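Local coordinates for protein cytidine deaminase (Mycobacterium tuberculosis, PDB 4WIG) that catalyses the zinc-dependent hydrolytic deamination of cytidine and 2'-deoxycytidine to uridine and 2'-deoxyuridine, working as a homotetramer, at residues W6-L9 with R10-T14; C78-G81 with H82-L86; M87-G90 with R91-Q94. The protein carries 1 engineered substitution. One frame throughout, in Å; residues are numbered along the deposited sequence.

Contact 1: W6-L9 with R10-T14; sequences WNML and RGNAT
Helix 6-17, the first helix of the cytidine deaminase fold, illustrates in Trp6-Leu9 and Arg10-Thr14 how i to i+4 bonds hold one turn on the next while side chains three to four residues apart meet on its surface. Arg10 N donates to Trp6 O at 2.8 Å, and Gly11 to Asn7, Asn12 to Met8 and Ala13 to Leu9 repeat the step. On one flank the Met8 side chain, with CG anti to the backbone N (chi1 176°) and two further bends, folds back and crosses the side chain of Asn12. On the inner face, Ala13 CB lies 3.4 Å from Leu9 O, the carbonyl that takes the Ala13 N-H. At the C-terminal end of the segment Thr14 turns its hydroxyl back on the helix, and OG1 donates to Arg10 O at 2.8 Å. That carbonyl is thus gripped twice, by Thr14 N and Thr14 OG1 from opposite faces of its plane. Arg10 sends its guanidinium away from the helix to a salt bridge with Asp107. Trp6 and Leu9 rest on Ala75, and Ala13 and Thr14 on Val79, which lays the helix against strand 73-80.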
ATOM      1  N   TRP A   6      11.298   7.642 -27.539  1.00 14.97           N
ATOM      2  CA  TRP A   6      10.077   7.023 -27.029  1.00 14.72           C
ATOM      3  C   TRP A   6       9.873   5.622 -27.577  1.00 15.25           C
ATOM      4  O   TRP A   6       9.381   4.748 -26.865  1.00 15.43           O
ATOM      5  CB  TRP A   6       8.855   7.903 -27.310  1.00 14.04           C
ATOM      6  CG  TRP A   6       8.881   9.146 -26.480  1.00 13.61           C
ATOM      7  CD1 TRP A   6       9.146  10.413 -26.912  1.00 13.49           C
ATOM      8  CD2 TRP A   6       8.680   9.235 -25.063  1.00 12.91           C
ATOM      9  NE1 TRP A   6       9.113  11.289 -25.854  1.00 13.30           N
ATOM     10  CE2 TRP A   6       8.827  10.595 -24.706  1.00 12.87           C
ATOM     11  CE3 TRP A   6       8.385   8.301 -24.060  1.00 12.60           C
ATOM     12  CZ2 TRP A   6       8.682  11.052 -23.381  1.00 12.36           C
ATOM     13  CZ3 TRP A   6       8.239   8.761 -22.724  1.00 12.13           C
ATOM     14  CH2 TRP A   6       8.396  10.123 -22.413  1.00 12.45           C
ATOM     15  N   ASN A   7      10.249   5.412 -28.834  1.00 16.83           N
ATOM     16  CA  ASN A   7      10.172   4.087 -29.438  1.00 17.65           C
ATOM     17  C   ASN A   7      11.008   3.073 -28.655  1.00 16.61           C
ATOM     18  O   ASN A   7      10.567   1.949 -28.399  1.00 16.33           O
ATOM     19  CB  ASN A   7      10.609   4.135 -30.905  1.00 19.68           C
ATOM     20  CG  ASN A   7      10.354   2.825 -31.628  1.00 22.00           C
ATOM     21  OD1 ASN A   7      11.276   2.218 -32.157  1.00 26.09           O
ATOM     22  ND2 ASN A   7       9.098   2.366 -31.617  1.00 23.12           N
ATOM     23  N   MET A   8      12.204   3.487 -28.252  1.00 15.47           N
ATOM     24  CA  MET A   8      13.069   2.664 -27.414  1.00 15.03           C
ATOM     25  C   MET A   8      12.477   2.418 -26.020  1.00 14.07           C
ATOM     26  O   MET A   8      12.509   1.301 -25.521  1.00 13.24           O
ATOM     27  CB  MET A   8      14.458   3.307 -27.302  1.00 15.98           C
ATOM     28  CG  MET A   8      15.428   2.593 -26.365  1.00 16.88           C
ATOM     29  SD  MET A   8      15.268   2.999 -24.607  1.00 18.11           S
ATOM     30  CE  MET A   8      15.693   4.742 -24.584  1.00 17.46           C
ATOM     31  N   LEU A   9      11.940   3.458 -25.387  1.00 13.06           N
ATOM     32  CA  LEU A   9      11.388   3.312 -24.039  1.00 12.74           C
ATOM     33  C   LEU A   9      10.145   2.442 -24.039  1.00 12.58           C
ATOM     34  O   LEU A   9       9.980   1.572 -23.193  1.00 11.89           O
ATOM     35  CB  LEU A   9      11.045   4.666 -23.432  1.00 13.15           C
ATOM     36  CG  LEU A   9      12.177   5.401 -22.752  1.00 13.73           C
ATOM     37  CD1 LEU A   9      11.606   6.700 -22.191  1.00 13.70           C
ATOM     38  CD2 LEU A   9      12.795   4.540 -21.653  1.00 13.74           C
ATOM     39  N   ARG A  10       9.279   2.692 -25.008  1.00 12.52           N
ATOM     40  CA  ARG A  10       8.065   1.914 -25.174  1.00 13.14           C
ATOM     41  C   ARG A  10       8.403   0.442 -25.437  1.00 12.51           C
ATOM     42  O   ARG A  10       7.751  -0.461 -24.916  1.00 12.30           O
ATOM     43  CB  ARG A  10       7.224   2.515 -26.304  1.00 14.11           C
ATOM     44  CG  ARG A  10       5.729   2.425 -26.093  1.00 15.76           C
ATOM     45  CD  ARG A  10       4.955   3.027 -27.267  1.00 16.58           C
ATOM     46  NE  ARG A  10       4.610   4.435 -27.071  1.00 17.33           N
ATOM     47  CZ  ARG A  10       3.846   5.138 -27.904  1.00 18.54           C
ATOM     48  NH1 ARG A  10       3.354   4.581 -29.006  1.00 18.57           N
ATOM     49  NH2 ARG A  10       3.566   6.408 -27.634  1.00 18.86           N
ATOM     50  N   GLY A  11       9.447   0.199 -26.218  1.00 12.34           N
ATOM     51  CA  GLY A  11       9.878  -1.164 -26.513  1.00 12.40           C
ATOM     52  C   GLY A  11      10.380  -1.900 -25.287  1.00 12.30           C
ATOM     53  O   GLY A  11      10.042  -3.060 -25.058  1.00 11.86           O
ATOM     54  N   ASN A  12      11.191  -1.213 -24.486  1.00 12.29           N
ATOM     55  CA  ASN A  12      11.704  -1.788 -23.260  1.00 12.34           C
ATOM     56  C   ASN A  12      10.575  -2.018 -22.243  1.00 11.66           C
ATOM     57  O   ASN A  12      10.606  -2.994 -21.479  1.00 12.18           O
ATOM     58  CB  ASN A  12      12.816  -0.901 -22.663  1.00 13.00           C
ATOM     59  CG  ASN A  12      14.154  -1.090 -23.359  1.00 14.05           C
ATOM     60  OD1 ASN A  12      14.463  -0.431 -24.357  1.00 16.81           O
ATOM     61  ND2 ASN A  12      14.948  -1.987 -22.847  1.00 14.40           N
ATOM     62  N   ALA A  13       9.584  -1.126 -22.227  1.00 11.44           N
ATOM     63  CA  ALA A  13       8.418  -1.292 -21.366  1.00 11.30           C
ATOM     64  C   ALA A  13       7.642  -2.559 -21.769  1.00 11.37           C
ATOM     65  O   ALA A  13       7.240  -3.347 -20.918  1.00 11.32           O
ATOM     66  CB  ALA A  13       7.522  -0.081 -21.433  1.00 11.30           C
ATOM     67  N   THR A  14       7.466  -2.744 -23.075  1.00 11.32           N
ATOM     68  CA  THR A  14       6.803  -3.932 -23.618  1.00 11.84           C
ATOM     69  C   THR A  14       7.540  -5.211 -23.214  1.00 12.17           C
ATOM     70  O   THR A  14       6.927  -6.178 -22.735  1.00 11.72           O
ATOM     71  CB  THR A  14       6.684  -3.808 -25.154  1.00 12.08           C
ATOM     72  OG1 THR A  14       6.031  -2.571 -25.462  1.00 12.45           O
ATOM     73  CG2 THR A  14       5.908  -4.966 -25.760  1.00 12.06           C
TER

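Contact 2: C78-G81 with H82-L86; sequences CVDG and HGSVL
The flat carboxylate of Asp80 receives Ser84 N at OD1 from above its plane, 49° out of it, over a distance of 2.9 Å. The same oxygen takes a weak bond from His82 N at 2.8 Å, while at the other oxygen a water donates to Asp80 OD2 and also hydrogen-bonds Ser84 OG. A chi1 of 74° folds the Asp80 carboxylate in over the main chain of the turn that follows. The His82 ring meets Gly81 C obliquely, CD2 coming within 3.8 Å of it. Within the turn, Gly83 N donates to Asp80 O, and the positive phi of Gly83 (80°) suits a glycine. Farther along, Leu86 N donates to Cys78 O at 2.8 Å and Asp80 N to Ser84 O; these two bonds flank Val79 and Val85, which therefore form a non-hydrogen-bonded antiparallel pair. Leu86 CD1 packs 3.9 Å from Asp80 CB, with Phe27 and Val29 close by, and Val79 CG1 faces Val85 CG2 at 4.4 Å. The backbone pattern is that of a 3:5 beta hairpin at the end of strand 73-80, with a type I turn from Asp80 to Gly83 and a G1 bulge at Gly83, the turn further braced by Asp80 OD1.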
ATOM      1  N   CYS A  78       4.823   3.400 -19.890  1.00  9.43           N
ATOM      2  CA  CYS A  78       4.116   2.292 -19.242  1.00  9.99           C
ATOM      3  C   CYS A  78       3.155   1.689 -20.255  1.00 10.00           C
ATOM      4  O   CYS A  78       2.400   2.406 -20.887  1.00  9.77           O
ATOM      5  CB  CYS A  78       3.317   2.817 -18.059  1.00 10.49           C
ATOM      6  SG  CYS A  78       2.510   1.548 -17.067  1.00 11.51           S
ATOM      7  N   VAL A  79       3.193   0.377 -20.409  1.00 10.39           N
ATOM      8  CA  VAL A  79       2.355  -0.309 -21.380  1.00 10.56           C
ATOM      9  C   VAL A  79       1.714  -1.543 -20.770  1.00 10.76           C
ATOM     10  O   VAL A  79       2.212  -2.102 -19.792  1.00 10.55           O
ATOM     11  CB  VAL A  79       3.154  -0.715 -22.649  1.00 10.52           C
ATOM     12  CG1 VAL A  79       3.779   0.525 -23.304  1.00 10.63           C
ATOM     13  CG2 VAL A  79       4.218  -1.748 -22.296  1.00 10.83           C
ATOM     14  N   ASP A  80       0.611  -1.972 -21.365  1.00 11.11           N
ATOM     15  CA  ASP A  80      -0.033  -3.216 -20.976  1.00 11.16           C
ATOM     16  C   ASP A  80       0.567  -4.416 -21.751  1.00 11.84           C
ATOM     17  O   ASP A  80       1.525  -4.243 -22.499  1.00 11.15           O
ATOM     18  CB  ASP A  80      -1.538  -3.090 -21.138  1.00 11.17           C
ATOM     19  CG  ASP A  80      -2.005  -3.112 -22.595  1.00 11.80           C
ATOM     20  OD1 ASP A  80      -1.206  -3.355 -23.530  1.00 11.46           O
ATOM     21  OD2 ASP A  80      -3.208  -2.851 -22.784  1.00 13.24           O
ATOM     22  N   GLY A  81       0.007  -5.613 -21.545  1.00 12.74           N
ATOM     23  CA  GLY A  81       0.506  -6.844 -22.170  1.00 13.41           C
ATOM     24  C   GLY A  81       0.452  -6.823 -23.690  1.00 14.63           C
ATOM     25  O   GLY A  81       1.190  -7.549 -24.345  1.00 14.95           O
ATOM     26  N   HIS A  82      -0.416  -5.979 -24.240  1.00 15.33           N
ATOM     27  CA  HIS A  82      -0.571  -5.816 -25.686  1.00 16.32           C
ATOM     28  C   HIS A  82       0.292  -4.674 -26.248  1.00 15.84           C
ATOM     29  O   HIS A  82       0.236  -4.367 -27.442  1.00 15.94           O
ATOM     30  CB  HIS A  82      -2.062  -5.585 -25.982  1.00 17.70           C
ATOM     31  CG  HIS A  82      -2.898  -6.823 -25.854  1.00 19.04           C
ATOM     32  ND1 HIS A  82      -3.731  -7.262 -26.859  1.00 20.51           N
ATOM     33  CD2 HIS A  82      -2.998  -7.738 -24.861  1.00 20.28           C
ATOM     34  CE1 HIS A  82      -4.320  -8.383 -26.486  1.00 21.08           C
ATOM     35  NE2 HIS A  82      -3.883  -8.702 -25.284  1.00 20.73           N
ATOM     36  N   GLY A  83       1.089  -4.037 -25.385  1.00 14.71           N
ATOM     37  CA  GLY A  83       1.931  -2.915 -25.787  1.00 14.24           C
ATOM     38  C   GLY A  83       1.223  -1.573 -25.900  1.00 13.93           C
ATOM     39  O   GLY A  83       1.804  -0.611 -26.419  1.00 14.23           O
ATOM     40  N   SER A  84      -0.011  -1.490 -25.410  1.00 13.52           N
ATOM     41  CA  SER A  84      -0.771  -0.242 -25.444  1.00 13.69           C
ATOM     42  C   SER A  84      -0.350   0.663 -24.277  1.00 13.05           C
ATOM     43  O   SER A  84      -0.145   0.184 -23.173  1.00 12.43           O
ATOM     44  CB  SER A  84      -2.271  -0.528 -25.390  1.00 14.43           C
ATOM     45  OG  SER A  84      -2.680  -1.294 -26.518  1.00 14.97           O
ATOM     46  N   VAL A  85      -0.213   1.957 -24.539  1.00 12.64           N
ATOM     47  CA  VAL A  85       0.318   2.890 -23.543  1.00 12.54           C
ATOM     48  C   VAL A  85      -0.731   3.113 -22.459  1.00 12.50           C
ATOM     49  O   VAL A  85      -1.909   3.344 -22.757  1.00 12.32           O
ATOM     50  CB  VAL A  85       0.761   4.238 -24.169  1.00 12.58           C
ATOM     51  CG1 VAL A  85       1.247   5.211 -23.092  1.00 12.90           C
ATOM     52  CG2 VAL A  85       1.872   4.012 -25.172  1.00 12.89           C
ATOM     53  N   LEU A  86      -0.291   3.010 -21.206  1.00 12.33           N
ATOM     54  CA  LEU A  86      -1.150   3.211 -20.037  1.00 12.17           C
ATOM     55  C   LEU A  86      -0.727   4.467 -19.289  1.00 12.09           C
ATOM     56  O   LEU A  86       0.460   4.793 -19.225  1.00 11.44           O
ATOM     57  CB  LEU A  86      -1.041   2.024 -19.087  1.00 12.38           C
ATOM     58  CG  LEU A  86      -1.511   0.640 -19.537  1.00 12.92           C
ATOM     59  CD1 LEU A  86      -1.239  -0.371 -18.428  1.00 13.02           C
ATOM     60  CD2 LEU A  86      -2.990   0.653 -19.893  1.00 13.29           C
TER
HETATM   61  O   HOH W   1       2.951   5.763 -20.099  1.00 10.36           O
HETATM   62  O   HOH W   2      -4.601  -3.160 -25.032  1.00 15.00           O

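Contact 3: M87-G90 with R91-Q94; sequences MPCG and RCRQ. With ZN (zinc ion), chain C.
Cys89 SG and Cys92 SG each bind the zinc ion at 2.3 Å, and a water at 1.9 Å from the metal and Cys56 complete its four ligands. The chi1 of Cys89, 79°, tucks the sulfur in toward its own main chain, so that it meets the metal and also stands before the helix, where it accepts a weak capping bond from Cys92 N. Cys89 N in turn donates to the zinc-bound water at 3.0 Å. The Arg91 guanidinium turns an edge to the metal, which lies in its plane 3.9 Å from NE. In the second shell, Pro88 CB packs against Cys92 CB at 3.9 Å. Arg93, extended from CG to NE, reaches back to Pro88 O, with NE at 2.9 Å and a weaker bond from NH2 at 3.2 Å, so the loop before the helix is held by a side chain from its first turn. NH1 of Arg93 also bonds Leu118 O of its own chain and Pro120 O of a second subunit, whose Gln94 OE1 accepts from Gly90 N. Two thiolates at the start of a helix would probably be stabilised by its dipole and by Arg91, consistent with a zinc centre that activates water for deamination.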
ATOM      1  N   MET A  87      -1.704   5.168 -18.723  1.00 12.15           N
ATOM      2  CA  MET A  87      -1.419   6.250 -17.790  1.00 12.51           C
ATOM      3  C   MET A  87      -1.221   5.623 -16.411  1.00 11.58           C
ATOM      4  O   MET A  87      -1.979   4.721 -16.031  1.00 11.69           O
ATOM      5  CB  MET A  87      -2.572   7.248 -17.726  1.00 13.53           C
ATOM      6  CG  MET A  87      -2.771   8.145 -18.934  1.00 14.66           C
ATOM      7  SD  MET A  87      -1.332   9.158 -19.303  1.00 17.22           S
ATOM      8  CE  MET A  87      -0.626   8.110 -20.562  1.00 16.02           C
ATOM      9  N   PRO A  88      -0.205   6.081 -15.659  1.00 10.61           N
ATOM     10  CA  PRO A  88      -0.016   5.512 -14.320  1.00 10.27           C
ATOM     11  C   PRO A  88      -1.167   5.789 -13.379  1.00  9.44           C
ATOM     12  O   PRO A  88      -1.853   6.804 -13.517  1.00  9.41           O
ATOM     13  CB  PRO A  88       1.241   6.216 -13.810  1.00 10.30           C
ATOM     14  CG  PRO A  88       2.004   6.529 -15.039  1.00 10.68           C
ATOM     15  CD  PRO A  88       0.999   6.803 -16.116  1.00 10.65           C
ATOM     16  N   CYS A  89      -1.377   4.889 -12.424  1.00  9.19           N
ATOM     17  CA  CYS A  89      -2.391   5.098 -11.411  1.00  8.92           C
ATOM     18  C   CYS A  89      -1.904   6.204 -10.497  1.00  8.52           C
ATOM     19  O   CYS A  89      -0.729   6.557 -10.520  1.00  7.83           O
ATOM     20  CB  CYS A  89      -2.674   3.816 -10.618  1.00  9.08           C
ATOM     21  SG  CYS A  89      -1.513   3.362  -9.311  1.00  9.37           S
ATOM     22  N   GLY A  90      -2.823   6.750  -9.711  1.00  8.08           N
ATOM     23  CA  GLY A  90      -2.527   7.909  -8.857  1.00  8.23           C
ATOM     24  C   GLY A  90      -1.375   7.674  -7.900  1.00  8.09           C
ATOM     25  O   GLY A  90      -0.582   8.577  -7.653  1.00  7.59           O
ATOM     26  N   ARG A  91      -1.313   6.460  -7.344  1.00  8.58           N
ATOM     27  CA  ARG A  91      -0.264   6.066  -6.408  1.00  9.04           C
ATOM     28  C   ARG A  91       1.083   6.208  -7.098  1.00  8.93           C
ATOM     29  O   ARG A  91       2.010   6.845  -6.589  1.00  8.57           O
ATOM     30  CB  ARG A  91      -0.509   4.619  -5.936  1.00  9.56           C
ATOM     31  CG  ARG A  91       0.554   3.998  -5.035  1.00 10.09           C
ATOM     32  CD  ARG A  91       1.561   3.165  -5.810  1.00 10.35           C
ATOM     33  NE  ARG A  91       1.003   1.918  -6.337  1.00 10.76           N
ATOM     34  CZ  ARG A  91       0.824   0.803  -5.621  1.00 11.15           C
ATOM     35  NH1 ARG A  91       0.326  -0.284  -6.204  1.00 11.24           N
ATOM     36  NH2 ARG A  91       1.109   0.780  -4.322  1.00 11.30           N
ATOM     37  N   CYS A  92       1.171   5.613  -8.278  1.00  8.97           N
ATOM     38  CA  CYS A  92       2.374   5.680  -9.094  1.00  9.02           C
ATOM     39  C   CYS A  92       2.728   7.101  -9.534  1.00  9.19           C
ATOM     40  O   CYS A  92       3.910   7.450  -9.587  1.00  9.20           O
ATOM     41  CB  CYS A  92       2.238   4.745 -10.297  1.00  9.06           C
ATOM     42  SG  CYS A  92       2.326   3.018  -9.826  1.00  9.20           S
ATOM     43  N   ARG A  93       1.729   7.935  -9.808  1.00  9.21           N
ATOM     44  CA  ARG A  93       2.016   9.346 -10.100  1.00  9.21           C
ATOM     45  C   ARG A  93       2.735  10.006  -8.912  1.00  9.15           C
ATOM     46  O   ARG A  93       3.713  10.723  -9.102  1.00  9.02           O
ATOM     47  CB  ARG A  93       0.748  10.104 -10.488  1.00  9.49           C
ATOM     48  CG  ARG A  93       0.213   9.670 -11.843  1.00  9.48           C
ATOM     49  CD  ARG A  93      -1.028  10.432 -12.289  1.00  9.93           C
ATOM     50  NE  ARG A  93      -1.729   9.676 -13.321  1.00 10.07           N
ATOM     51  CZ  ARG A  93      -2.729  10.131 -14.076  1.00 10.47           C
ATOM     52  NH1 ARG A  93      -3.174  11.367 -13.953  1.00 10.54           N
ATOM     53  NH2 ARG A  93      -3.282   9.325 -14.962  1.00 10.65           N
ATOM     54  N   GLN A  94       2.293   9.706  -7.690  1.00  8.96           N
ATOM     55  CA  GLN A  94       2.927  10.289  -6.497  1.00  8.84           C
ATOM     56  C   GLN A  94       4.336   9.730  -6.319  1.00  8.74           C
ATOM     57  O   GLN A  94       5.277  10.491  -6.098  1.00  8.56           O
ATOM     58  CB  GLN A  94       2.092  10.052  -5.229  1.00  8.86           C
ATOM     59  CG  GLN A  94       2.566  10.870  -4.029  1.00  8.82           C
ATOM     60  CD  GLN A  94       2.125  12.334  -4.058  1.00  8.79           C
ATOM     61  OE1 GLN A  94       0.954  12.648  -4.309  1.00  8.80           O
ATOM     62  NE2 GLN A  94       3.057  13.233  -3.769  1.00  8.63           N
TER
HETATM   63 ZN    ZN C 201       0.254   2.162 -10.181  1.00  9.31          ZN
HETATM   64  O   HOH W   3      -0.011   2.235 -12.092  1.00 11.45           O

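How the contacts relate
From the N terminus, contact 1 comes first, within helix 6-17, and closes no loop beyond single helical turns. Contact 2 follows much later, where the chain doubles back at the end of strand 73-80, and contact 3 begins at the very next residue, carrying the chain into helix 90-100. The three lie in series, none enclosing or crossing another. In space contacts 1 and 2 touch: Val79 CG2 packs 3.5 Å from Thr14 N, and Val85 CG2 meets Arg10 NE at 3.4 Å. Contacts 1 and 3 stay apart, on opposite sides of the chain's centre. Contact 2 thus packs on the first helix and runs on in the chain to the zinc-binding one.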